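Local coordinates for poly-gamma-glutamate hydrolase (Bacillus phage phiNIT1, PDB 3A9L), which hydrolyses the gamma-glutamyl linkages of bacterial poly-gamma-glutamate, acting as a zinc-dependent peptidase, at residues T6-N9 with I10-E14; E50-Y53 with R54-L58; T82-E86 with P87-C91; F144-D148 with P149-V153; L164-S167 with S168-R172. One frame throughout, in Å; residues are numbered along the deposited sequence.

Interaction 1: T6-N9 with I10-E14; sequences TYPN and IEALE
N9 caps helix 10-16 by turning its amide back onto A12: A12 N donates to N9 OD1 at 2.9 Å. The bond is nearly straight at 172°, its donor slightly tilted from the plane of the amide C=O. With CG between its own backbone N and carbonyl carbon (chi1 53°), OD1 reaches the first turn. The main chain of the same residue supplies the next acceptor, N9 O taking the hydrogen of L13 N at 3.2 Å. Inside the helix E14 N is bonded to I10 O. I10 N is bonded to D85 OD1, farther along the chain, so I10, A12, L13 and E14 all have acceptors for their backbone N-H groups. Beside this polar end runs an apolar strip. The Y7 ring lies between T6 CG2 over one face and L13 CA over the opposite one, the latter a CH-pi contact 3.5 Å from the ring centroid. The L13 side chain crosses that of Y7 at about a right angle, CG reaching 3.6 Å from Y7 CD2. A12 CB fills in against P8 CD at 3.8 Å. E11 OE1 approaches N9 OD1 to 3.3 Å, acceptor against acceptor, with the amide and carboxylate planes 68° apart. E11 also faces the carboxylate of D85, an unusually close pair that may favour a proton on one of the two acids, while the amide-lined helix end may partly offset the charge.

Interaction 2: E50-Y53 with R54-L58; sequences ELIY and RVVEL
Helix 48-59, the crossover of the beta-alpha-beta unit that joins strands 34-42 and 62-68, is represented here by two successive turns in which L51 and I52 meet V55 and V56. Its backbone is regular: the amides of R54, V55, V56 and E57 each donate to the carbonyl four residues earlier, as in V55 N to L51 O at 3.0 Å and V56 N to I52 O at 2.9 Å. The two valines sit close above these acceptors. In V56 the CG2 methyl is anti to the carbonyl carbon and beside the backbone N, which places it against I52 O at 3.2 Å; V55 CG2 does the same with L51 O at 3.3 Å. Two methyl contacts follow, L51 CD1 to V55 CG2 at 4.0 Å and I52 CG2 to V56 CG2 at 4.2 Å. On another flank E57 folds back over the preceding turn, its carboxylate plane 78° from the Y53 ring and OE2 3.5 Å from Y53 CB. That carboxylate also stands close to Y53 O, an approach between acceptors that gains no bond. The far end of the Y53 ring carries the OH to E26, to which it is hydrogen-bonded. L58 CD2 lies over the rim of one face of the R54 guanidinium, 3.9 Å above its plane. L51 and R54 turn to helix 190-209. The arrangement is that of a crossover helix in an alpha/beta sheet, aliphatic side chains packing on the parallel strands it connects: I52 on S38, L63 and L65, V55 and V56 on Y36.

Interaction 3: T82-E86 with P87-C91; sequences THFDE and PMAVC
The F84 ring meets A89 edge-on: A89 CB lies in the plane of the ring, 3.7 Å from CE1. The other flat group, the E86 carboxylate, is met from above its plane, obliquely. A89 N donates to E86 OE1 at 2.8 Å and M88 N to E86 OE2 at 2.9 Å, from 36° and 41° out of the carboxylate plane and both on the same side of it. One carboxylate thus straddles two amides of the first turn, making E86 the N-cap of helix 87-94. Its chain starts with CG anti to the backbone N (chi1 -166°) and then bends at chi2, which folds the acid back over the helix end. The methylene of M88 rests against it, CB 3.4 Å from E86 OE1. P87, which has no amide hydrogen to offer, takes the position directly after the cap. The main chain completes the turn with V90 N bonded to E86 O at 3.1 Å, a carbonyl that V90 CG2 also touches. A second partner, Y64 OH, holds E86 OE1, and these bonds would help stabilise the buried carboxylate. F84 and A89 lean on Y64 of strand 62-68, F84 and E86 pack on I10 of helix 10-16, and E86 and M88 reach I25 of strand 23-29. P87 touches C91 of the second subunit, and M88 touches M92 of that subunit, placing the helix start at the dimer interface.

Interaction 4: F144-D148 with P149-V153; sequences FTATD and PDNIV
D148 and N151 are joined twice, once directly and once through a water, so that the two oxygens of one carboxylate hold both the backbone and the side chain of the same asparagine. N151 N donates to D148 OD2 at 2.8 Å on the syn side, 26° out of the carboxylate plane. D148 OD1 receives a hydrogen from the water at 2.6 Å, and that water in turn accepts from N151 ND2 at 2.7 Å. The placement of CG between the backbone N and carbonyl carbon of D148 (chi1 58°) turns the acid back toward the N-H groups of D150 and N151. D150 N adds a weak, strongly bent bond to D148 OD2 at 3.2 Å. The side chains of D148 and N151 cross at about a right angle, their carboxylate and amide planes 45° apart. Both ends of the N151 amide have partners: ND2 is also hydrogen-bonded to Q163 of strand 162-167, which ties the loop to the sheet, while OD1 accepts from V153 N at 3.1 Å, in the plane of its C=O and on a lone pair. A146 CB packs on the same amide, 3.5 Å from ND2. A nearby second acid, D150 OD2, lies 4.6 Å from D148 OD2, and the amide and water bonds to D148 may ease any repulsion between the two acids. N154 ND2 braces the loop internally, bonded to A146 O and D148 O. The N151 side chain is about 8 Å from the zinc ion. N151 OD1 with V153 N forms an Asx turn, here leading into a short 3-10 segment beside the metal site.

Interaction 5: L164-S167 with S168-R172; sequences LEIS and SAQRR
Strand 162-167 ends at S167 and the chain turns at once into helix 168-173, I166 and S167 facing Q170 and R171 as the two axes, 78° apart, approach to 5.3 Å. S167 is the N-cap: Q170 N donates to S167 OG at 3.2 Å with a bent N-H line (143°), and a weak bond from the same amide reaches S167 O. R171 N donates to that carbonyl in a nearly straight bond of 3.1 Å. S167 OG is itself tied to N110 and N112, which helps hold the cap in place. R171 folds back along the strand end, bending at chi3 (-81°), and delivers NE to I166 O at 2.8 Å. The donor stands well above the plane of that carbonyl, off its lone pairs, while I166 O lies near the guanidinium edge. NH1 goes on to V46 O, and NH2 makes a weak bond to Y105 O, so the group is gripped from several backbone carbonyls, about 4 Å from the side chain of the zinc ligand E45. Aliphatic contact fills the inner corner: I166 CG2 lies 3.5 Å from Q170 CG and 3.7 Å from R171 CG. The polar end of Q170 turns away to E191, and S168 OG is held by D107 and D108. I166 shares backbone bonds with H103 and Y105, so the strand is bonded into the sheet beside strand 98-105, with Y195 of helix 190-209 packed on I166.

From the N terminus, the five interactions follow one another in series; none nests in or crosses another, each closing only a turn or cap of adjoining residues. Interaction 1 starts helix 10-16 and touches interaction 3, whose 82-86 loop meets the start of that helix. Interaction 2, on helix 48-59, lies across the chain's centre from interaction 1 and meets interaction 5 through L51 and I166. Interaction 3 starts helix 87-94 and abuts interaction 4, T82 lying beside D148 and D150. Interaction 4 in turn meets interaction 5 where F144 reaches E165. These touches link the helix starts, the 144-153 loop and strand 162-167 around the zinc-bearing sheet.

Interaction 1: T6-N9 with I10-E14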
# COMPACT_ATOMS: atom_id res chain seq x y z
N THR A 6 -16.05 -19.30 3.83
CA THR A 6 -16.13 -19.88 2.49
C THR A 6 -14.76 -20.43 2.09
O THR A 6 -14.62 -21.63 1.79
CB THR A 6 -16.68 -18.85 1.45
OG1 THR A 6 -18.04 -18.55 1.79
CG2 THR A 6 -16.63 -19.39 0.02
N TYR A 7 -13.74 -19.57 2.11
CA TYR A 7 -12.38 -19.97 1.73
C TYR A 7 -11.54 -20.38 2.94
O TYR A 7 -11.58 -19.70 3.94
CB TYR A 7 -11.69 -18.89 0.90
CG TYR A 7 -12.52 -18.38 -0.27
CD1 TYR A 7 -12.65 -19.12 -1.45
CD2 TYR A 7 -13.20 -17.16 -0.18
CE1 TYR A 7 -13.43 -18.66 -2.52
CE2 TYR A 7 -13.97 -16.66 -1.27
CZ TYR A 7 -14.08 -17.43 -2.43
OH TYR A 7 -14.87 -16.96 -3.49
N PRO A 8 -10.83 -21.53 2.85
CA PRO A 8 -10.02 -22.08 3.93
C PRO A 8 -8.77 -21.28 4.16
O PRO A 8 -8.12 -21.39 5.21
CB PRO A 8 -9.65 -23.47 3.42
CG PRO A 8 -9.91 -23.46 2.00
CD PRO A 8 -11.05 -22.53 1.80
N ASN A 9 -8.43 -20.47 3.17
CA ASN A 9 -7.28 -19.60 3.24
C ASN A 9 -7.35 -18.61 2.08
O ASN A 9 -8.25 -18.69 1.23
CB ASN A 9 -6.04 -20.45 3.10
CG ASN A 9 -6.08 -21.31 1.87
OD1 ASN A 9 -6.09 -20.81 0.75
ND2 ASN A 9 -6.12 -22.62 2.08
N ILE A 10 -6.35 -17.76 1.98
CA ILE A 10 -6.40 -16.65 1.03
C ILE A 10 -6.06 -17.03 -0.40
O ILE A 10 -6.55 -16.37 -1.34
CB ILE A 10 -5.55 -15.45 1.54
CG1 ILE A 10 -6.21 -14.85 2.78
CG2 ILE A 10 -5.33 -14.39 0.44
CD1 ILE A 10 -7.46 -13.95 2.54
N GLU A 11 -5.24 -18.08 -0.58
CA GLU A 11 -5.02 -18.66 -1.91
C GLU A 11 -6.36 -19.07 -2.54
O GLU A 11 -6.72 -18.59 -3.63
CB GLU A 11 -4.09 -19.89 -1.83
CG GLU A 11 -2.62 -19.59 -1.62
CD GLU A 11 -2.25 -19.20 -0.19
OE1 GLU A 11 -3.08 -19.38 0.75
OE2 GLU A 11 -1.09 -18.76 -0.02
N ALA A 12 -7.09 -19.94 -1.84
CA ALA A 12 -8.42 -20.35 -2.29
C ALA A 12 -9.32 -19.16 -2.62
O ALA A 12 -10.01 -19.14 -3.64
CB ALA A 12 -9.08 -21.24 -1.23
N LEU A 13 -9.29 -18.15 -1.74
CA LEU A 13 -10.00 -16.91 -1.97
C LEU A 13 -9.52 -16.19 -3.22
O LEU A 13 -10.31 -15.83 -4.08
CB LEU A 13 -9.87 -15.98 -0.75
CG LEU A 13 -10.71 -14.69 -0.78
CD1 LEU A 13 -10.96 -14.17 0.60
CD2 LEU A 13 -10.08 -13.60 -1.58
N GLU A 14 -8.21 -15.98 -3.31
CA GLU A 14 -7.65 -15.25 -4.44
C GLU A 14 -7.88 -15.97 -5.77
O GLU A 14 -8.16 -15.34 -6.82
CB GLU A 14 -6.16 -14.99 -4.17
CG GLU A 14 -6.01 -13.88 -3.13
CD GLU A 14 -4.64 -13.18 -3.13
OE1 GLU A 14 -3.84 -13.41 -4.06
OE2 GLU A 14 -4.38 -12.37 -2.20

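Interaction 2: E50-Y53 with R54-L58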
# COMPACT_ATOMS: atom_id res chain seq x y z
N GLU A 50 -11.34 2.69 8.33
CA GLU A 50 -11.34 4.13 8.67
C GLU A 50 -10.63 4.34 9.99
O GLU A 50 -9.91 5.33 10.18
CB GLU A 50 -12.77 4.69 8.73
CG GLU A 50 -13.51 4.70 7.35
CD GLU A 50 -14.05 3.36 6.86
OE1 GLU A 50 -14.38 2.47 7.66
OE2 GLU A 50 -14.15 3.19 5.61
N LEU A 51 -10.84 3.41 10.92
CA LEU A 51 -10.14 3.50 12.19
C LEU A 51 -8.66 3.27 11.98
O LEU A 51 -7.87 3.93 12.62
CB LEU A 51 -10.72 2.54 13.23
CG LEU A 51 -9.95 2.42 14.55
CD1 LEU A 51 -9.95 3.77 15.34
CD2 LEU A 51 -10.46 1.28 15.39
N ILE A 52 -8.28 2.35 11.11
CA ILE A 52 -6.85 2.11 10.88
C ILE A 52 -6.20 3.34 10.23
O ILE A 52 -5.07 3.71 10.58
CB ILE A 52 -6.60 0.84 10.09
CG1 ILE A 52 -6.67 -0.36 11.05
CG2 ILE A 52 -5.25 0.91 9.36
CD1 ILE A 52 -6.99 -1.64 10.39
N TYR A 53 -6.91 3.96 9.30
CA TYR A 53 -6.41 5.18 8.63
C TYR A 53 -6.06 6.27 9.63
O TYR A 53 -4.98 6.87 9.55
CB TYR A 53 -7.46 5.72 7.67
CG TYR A 53 -7.39 5.11 6.30
CD1 TYR A 53 -7.18 3.75 6.12
CD2 TYR A 53 -7.55 5.90 5.19
CE1 TYR A 53 -7.12 3.20 4.86
CE2 TYR A 53 -7.49 5.37 3.92
CZ TYR A 53 -7.27 4.02 3.77
OH TYR A 53 -7.21 3.51 2.50
N ARG A 54 -6.98 6.52 10.55
CA ARG A 54 -6.85 7.53 11.58
C ARG A 54 -5.73 7.17 12.58
O ARG A 54 -4.93 8.04 12.98
CB ARG A 54 -8.20 7.70 12.31
CG ARG A 54 -8.32 8.88 13.33
CD ARG A 54 -8.17 10.24 12.61
NE ARG A 54 -8.10 11.33 13.56
CZ ARG A 54 -7.50 12.50 13.32
NH1 ARG A 54 -6.93 12.71 12.14
NH2 ARG A 54 -7.49 13.44 14.25
N VAL A 55 -5.66 5.90 13.00
CA VAL A 55 -4.58 5.48 13.89
C VAL A 55 -3.20 5.64 13.25
O VAL A 55 -2.20 5.99 13.91
CB VAL A 55 -4.76 4.02 14.43
CG1 VAL A 55 -3.55 3.60 15.25
CG2 VAL A 55 -5.98 3.95 15.32
N VAL A 56 -3.13 5.33 11.97
CA VAL A 56 -1.89 5.47 11.22
C VAL A 56 -1.54 6.95 11.01
O VAL A 56 -0.36 7.34 11.11
CB VAL A 56 -2.00 4.69 9.89
CG1 VAL A 56 -0.91 5.11 8.87
CG2 VAL A 56 -1.89 3.20 10.19
N GLU A 57 -2.56 7.76 10.70
CA GLU A 57 -2.38 9.21 10.51
C GLU A 57 -1.92 9.84 11.83
O GLU A 57 -1.04 10.70 11.84
CB GLU A 57 -3.65 9.86 9.99
CG GLU A 57 -3.91 9.63 8.51
CD GLU A 57 -5.40 9.53 8.19
OE1 GLU A 57 -6.20 10.15 8.95
OE2 GLU A 57 -5.78 8.80 7.23
N LEU A 58 -2.46 9.35 12.95
CA LEU A 58 -1.99 9.78 14.30
C LEU A 58 -0.62 9.29 14.77
O LEU A 58 0.02 9.95 15.59
CB LEU A 58 -3.01 9.39 15.37
CG LEU A 58 -4.37 10.05 15.37
CD1 LEU A 58 -5.18 9.45 16.50
CD2 LEU A 58 -4.25 11.54 15.48

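Interaction 3: T82-E86 with P87-C91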
# COMPACT_ATOMS: atom_id res chain seq x y z
N THR A 82 -6.63 -16.87 12.42
CA THR A 82 -5.75 -18.03 12.56
C THR A 82 -5.39 -18.70 11.21
O THR A 82 -4.51 -19.54 11.18
CB THR A 82 -6.37 -19.11 13.44
OG1 THR A 82 -7.61 -19.50 12.84
CG2 THR A 82 -6.60 -18.61 14.88
N HIS A 83 -6.11 -18.37 10.13
CA HIS A 83 -5.98 -19.04 8.81
C HIS A 83 -5.52 -18.05 7.75
O HIS A 83 -5.32 -18.39 6.57
CB HIS A 83 -7.31 -19.67 8.38
CG HIS A 83 -7.75 -20.80 9.25
ND1 HIS A 83 -8.82 -21.60 8.94
CD2 HIS A 83 -7.23 -21.29 10.40
CE1 HIS A 83 -8.96 -22.53 9.86
NE2 HIS A 83 -8.00 -22.37 10.76
N PHE A 84 -5.33 -16.82 8.20
CA PHE A 84 -5.15 -15.72 7.27
C PHE A 84 -3.70 -15.68 6.92
O PHE A 84 -2.83 -15.48 7.77
CB PHE A 84 -5.65 -14.40 7.84
CG PHE A 84 -5.55 -13.25 6.85
CD1 PHE A 84 -4.38 -12.51 6.75
CD2 PHE A 84 -6.62 -12.92 6.05
CE1 PHE A 84 -4.28 -11.46 5.87
CE2 PHE A 84 -6.53 -11.87 5.15
CZ PHE A 84 -5.38 -11.13 5.08
N ASP A 85 -3.47 -15.89 5.64
CA ASP A 85 -2.13 -16.16 5.17
C ASP A 85 -1.76 -15.34 3.92
O ASP A 85 -0.85 -15.70 3.21
CB ASP A 85 -1.96 -17.68 4.93
CG ASP A 85 -2.67 -18.19 3.68
OD1 ASP A 85 -3.68 -17.61 3.29
OD2 ASP A 85 -2.23 -19.21 3.11
N GLU A 86 -2.43 -14.21 3.70
CA GLU A 86 -2.10 -13.39 2.54
C GLU A 86 -0.58 -13.12 2.58
O GLU A 86 -0.06 -12.63 3.59
CB GLU A 86 -2.94 -12.12 2.54
CG GLU A 86 -2.96 -11.34 1.24
CD GLU A 86 -1.71 -10.55 1.07
OE1 GLU A 86 -1.39 -9.77 1.99
OE2 GLU A 86 -0.99 -10.80 0.07
N PRO A 87 0.14 -13.47 1.51
CA PRO A 87 1.59 -13.42 1.65
C PRO A 87 2.18 -12.03 1.96
O PRO A 87 3.19 -11.93 2.65
CB PRO A 87 2.10 -13.95 0.29
CG PRO A 87 0.97 -13.81 -0.62
CD PRO A 87 -0.22 -14.14 0.25
N MET A 88 1.54 -10.97 1.48
CA MET A 88 2.11 -9.65 1.73
C MET A 88 1.96 -9.27 3.20
O MET A 88 2.90 -8.73 3.78
CB MET A 88 1.55 -8.62 0.78
CG MET A 88 2.03 -8.82 -0.63
SD MET A 88 1.68 -7.35 -1.57
CE MET A 88 -0.12 -7.40 -1.54
N ALA A 89 0.79 -9.59 3.78
CA ALA A 89 0.50 -9.49 5.21
C ALA A 89 1.57 -10.18 6.08
O ALA A 89 2.16 -9.56 6.95
CB ALA A 89 -0.89 -10.08 5.51
N VAL A 90 1.81 -11.46 5.80
CA VAL A 90 2.79 -12.28 6.50
C VAL A 90 4.20 -11.71 6.37
O VAL A 90 4.99 -11.78 7.32
CB VAL A 90 2.80 -13.71 5.93
CG1 VAL A 90 3.79 -14.60 6.66
CG2 VAL A 90 1.39 -14.32 5.97
N CYS A 91 4.53 -11.17 5.20
CA CYS A 91 5.81 -10.52 5.03
C CYS A 91 5.83 -9.26 5.92
O CYS A 91 6.74 -9.06 6.70
CB CYS A 91 6.06 -10.23 3.55
SG CYS A 91 7.72 -9.69 3.17

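Interaction 4: F144-D148 with P149-V153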
# COMPACT_ATOMS: atom_id res chain seq x y z
N PHE A 144 -12.27 -14.64 21.42
CA PHE A 144 -11.39 -13.56 20.91
C PHE A 144 -10.16 -13.29 21.77
O PHE A 144 -9.63 -12.17 21.77
CB PHE A 144 -12.18 -12.27 20.75
CG PHE A 144 -13.37 -12.38 19.84
CD1 PHE A 144 -13.29 -13.11 18.65
CD2 PHE A 144 -14.55 -11.75 20.15
CE1 PHE A 144 -14.41 -13.21 17.80
CE2 PHE A 144 -15.67 -11.85 19.32
CZ PHE A 144 -15.59 -12.56 18.14
N THR A 145 -9.71 -14.28 22.52
CA THR A 145 -8.58 -14.07 23.43
C THR A 145 -7.26 -14.02 22.66
O THR A 145 -6.29 -13.42 23.12
CB THR A 145 -8.44 -15.14 24.54
OG1 THR A 145 -8.08 -16.39 23.96
CG2 THR A 145 -9.72 -15.29 25.34
N ALA A 146 -7.24 -14.67 21.49
CA ALA A 146 -6.04 -14.72 20.63
C ALA A 146 -4.70 -14.93 21.36
O ALA A 146 -3.82 -14.08 21.31
CB ALA A 146 -5.98 -13.45 19.77
N THR A 147 -4.54 -16.05 22.06
CA THR A 147 -3.27 -16.31 22.73
C THR A 147 -2.53 -17.47 22.07
O THR A 147 -1.61 -18.00 22.63
CB THR A 147 -3.42 -16.60 24.25
OG1 THR A 147 -4.22 -17.78 24.44
CG2 THR A 147 -4.03 -15.37 24.97
N ASP A 148 -2.96 -17.83 20.87
CA ASP A 148 -2.37 -18.92 20.08
C ASP A 148 -1.35 -18.34 19.16
O ASP A 148 -1.36 -17.14 18.96
CB ASP A 148 -3.47 -19.59 19.26
CG ASP A 148 -4.16 -18.63 18.35
OD1 ASP A 148 -5.11 -17.90 18.79
OD2 ASP A 148 -3.76 -18.59 17.19
N PRO A 149 -0.48 -19.19 18.54
CA PRO A 149 0.60 -18.67 17.69
C PRO A 149 0.27 -18.53 16.20
O PRO A 149 1.09 -18.02 15.42
CB PRO A 149 1.69 -19.72 17.86
CG PRO A 149 0.89 -21.01 17.85
CD PRO A 149 -0.30 -20.64 18.78
N ASP A 150 -0.91 -19.01 15.82
CA ASP A 150 -1.44 -18.87 14.46
C ASP A 150 -2.06 -17.51 14.17
O ASP A 150 -1.88 -16.98 13.08
CB ASP A 150 -2.51 -19.89 14.20
CG ASP A 150 -1.99 -21.32 14.25
OD1 ASP A 150 -0.79 -21.54 13.98
OD2 ASP A 150 -2.82 -22.22 14.54
N ASN A 151 -2.83 -16.97 15.11
CA ASN A 151 -3.50 -15.69 14.86
C ASN A 151 -2.55 -14.67 14.20
O ASN A 151 -1.56 -14.25 14.79
CB ASN A 151 -4.10 -15.13 16.15
CG ASN A 151 -5.03 -13.92 15.89
OD1 ASN A 151 -4.62 -12.93 15.27
ND2 ASN A 151 -6.27 -14.01 16.37
N ILE A 152 -2.85 -14.28 12.97
CA ILE A 152 -1.97 -13.32 12.26
C ILE A 152 -1.30 -12.22 13.13
O ILE A 152 -0.10 -11.97 12.97
CB ILE A 152 -2.64 -12.68 11.01
CG1 ILE A 152 -1.66 -11.77 10.25
CG2 ILE A 152 -3.92 -11.90 11.38
CD1 ILE A 152 -0.44 -12.49 9.64
N VAL A 153 -2.04 -11.61 14.06
CA VAL A 153 -1.49 -10.56 14.94
C VAL A 153 -0.27 -10.99 15.78
O VAL A 153 0.62 -10.17 16.01
CB VAL A 153 -2.56 -9.86 15.84
CG1 VAL A 153 -2.70 -10.58 17.14
CG2 VAL A 153 -2.15 -8.41 16.12
O HOH W 1 -6.81 -16.29 17.72

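Interaction 5: L164-S167 with S168-R172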
# COMPACT_ATOMS: atom_id res chain seq x y z
N LEU A 164 -7.96 -6.21 18.66
CA LEU A 164 -9.19 -5.55 19.10
C LEU A 164 -10.39 -6.08 18.34
O LEU A 164 -10.40 -6.12 17.14
CB LEU A 164 -9.14 -4.02 18.94
CG LEU A 164 -8.18 -3.19 19.82
CD1 LEU A 164 -6.73 -3.43 19.45
CD2 LEU A 164 -8.50 -1.70 19.70
N GLU A 165 -11.43 -6.49 19.05
CA GLU A 165 -12.63 -6.97 18.37
C GLU A 165 -13.74 -6.01 18.76
O GLU A 165 -14.16 -5.99 19.93
CB GLU A 165 -12.91 -8.43 18.77
CG GLU A 165 -12.00 -9.50 18.07
CD GLU A 165 -12.63 -10.15 16.85
OE1 GLU A 165 -13.76 -9.81 16.49
OE2 GLU A 165 -11.99 -11.00 16.21
N ILE A 166 -14.19 -5.20 17.79
CA ILE A 166 -15.08 -4.10 18.05
C ILE A 166 -16.51 -4.43 17.59
O ILE A 166 -16.73 -4.81 16.45
CB ILE A 166 -14.56 -2.81 17.34
CG1 ILE A 166 -13.02 -2.74 17.43
CG2 ILE A 166 -15.18 -1.57 17.96
CD1 ILE A 166 -12.48 -1.50 16.78
N SER A 167 -17.46 -4.27 18.50
CA SER A 167 -18.85 -4.67 18.25
C SER A 167 -19.47 -3.79 17.17
O SER A 167 -19.05 -2.65 16.97
CB SER A 167 -19.68 -4.55 19.53
OG SER A 167 -19.91 -3.18 19.83
N SER A 168 -20.46 -4.34 16.48
CA SER A 168 -21.10 -3.67 15.37
C SER A 168 -21.78 -2.39 15.83
O SER A 168 -21.81 -1.41 15.07
CB SER A 168 -22.10 -4.59 14.64
OG SER A 168 -23.04 -5.16 15.54
N ALA A 169 -22.32 -2.39 17.05
CA ALA A 169 -22.91 -1.20 17.65
C ALA A 169 -21.86 -0.11 17.80
O ALA A 169 -22.13 1.09 17.56
CB ALA A 169 -23.49 -1.51 18.99
N GLN A 170 -20.66 -0.52 18.21
CA GLN A 170 -19.63 0.46 18.53
C GLN A 170 -19.12 1.15 17.27
O GLN A 170 -18.92 2.39 17.25
CB GLN A 170 -18.48 -0.17 19.32
CG GLN A 170 -17.26 0.80 19.49
CD GLN A 170 -17.57 2.03 20.32
OE1 GLN A 170 -17.49 2.01 21.54
NE2 GLN A 170 -17.90 3.13 19.66
N ARG A 171 -18.85 0.33 16.25
CA ARG A 171 -18.45 0.78 14.93
C ARG A 171 -19.54 1.63 14.24
O ARG A 171 -19.20 2.58 13.54
CB ARG A 171 -18.05 -0.41 14.06
CG ARG A 171 -16.93 -1.26 14.67
CD ARG A 171 -16.58 -2.48 13.80
NE ARG A 171 -17.48 -3.60 13.99
CZ ARG A 171 -18.20 -4.16 13.02
NH1 ARG A 171 -18.12 -3.74 11.74
NH2 ARG A 171 -18.99 -5.18 13.31
N ARG A 172 -20.82 1.32 14.45
CA ARG A 172 -21.87 2.20 13.98
C ARG A 172 -21.80 3.57 14.67
O ARG A 172 -22.09 4.57 14.03
CB ARG A 172 -23.29 1.60 14.07
CG ARG A 172 -23.70 0.77 12.85
CD ARG A 172 -25.15 0.32 12.93
NE ARG A 172 -25.35 -1.12 12.68
CZ ARG A 172 -25.46 -1.72 11.49
NH1 ARG A 172 -25.36 -1.05 10.34
NH2 ARG A 172 -25.66 -3.02 11.45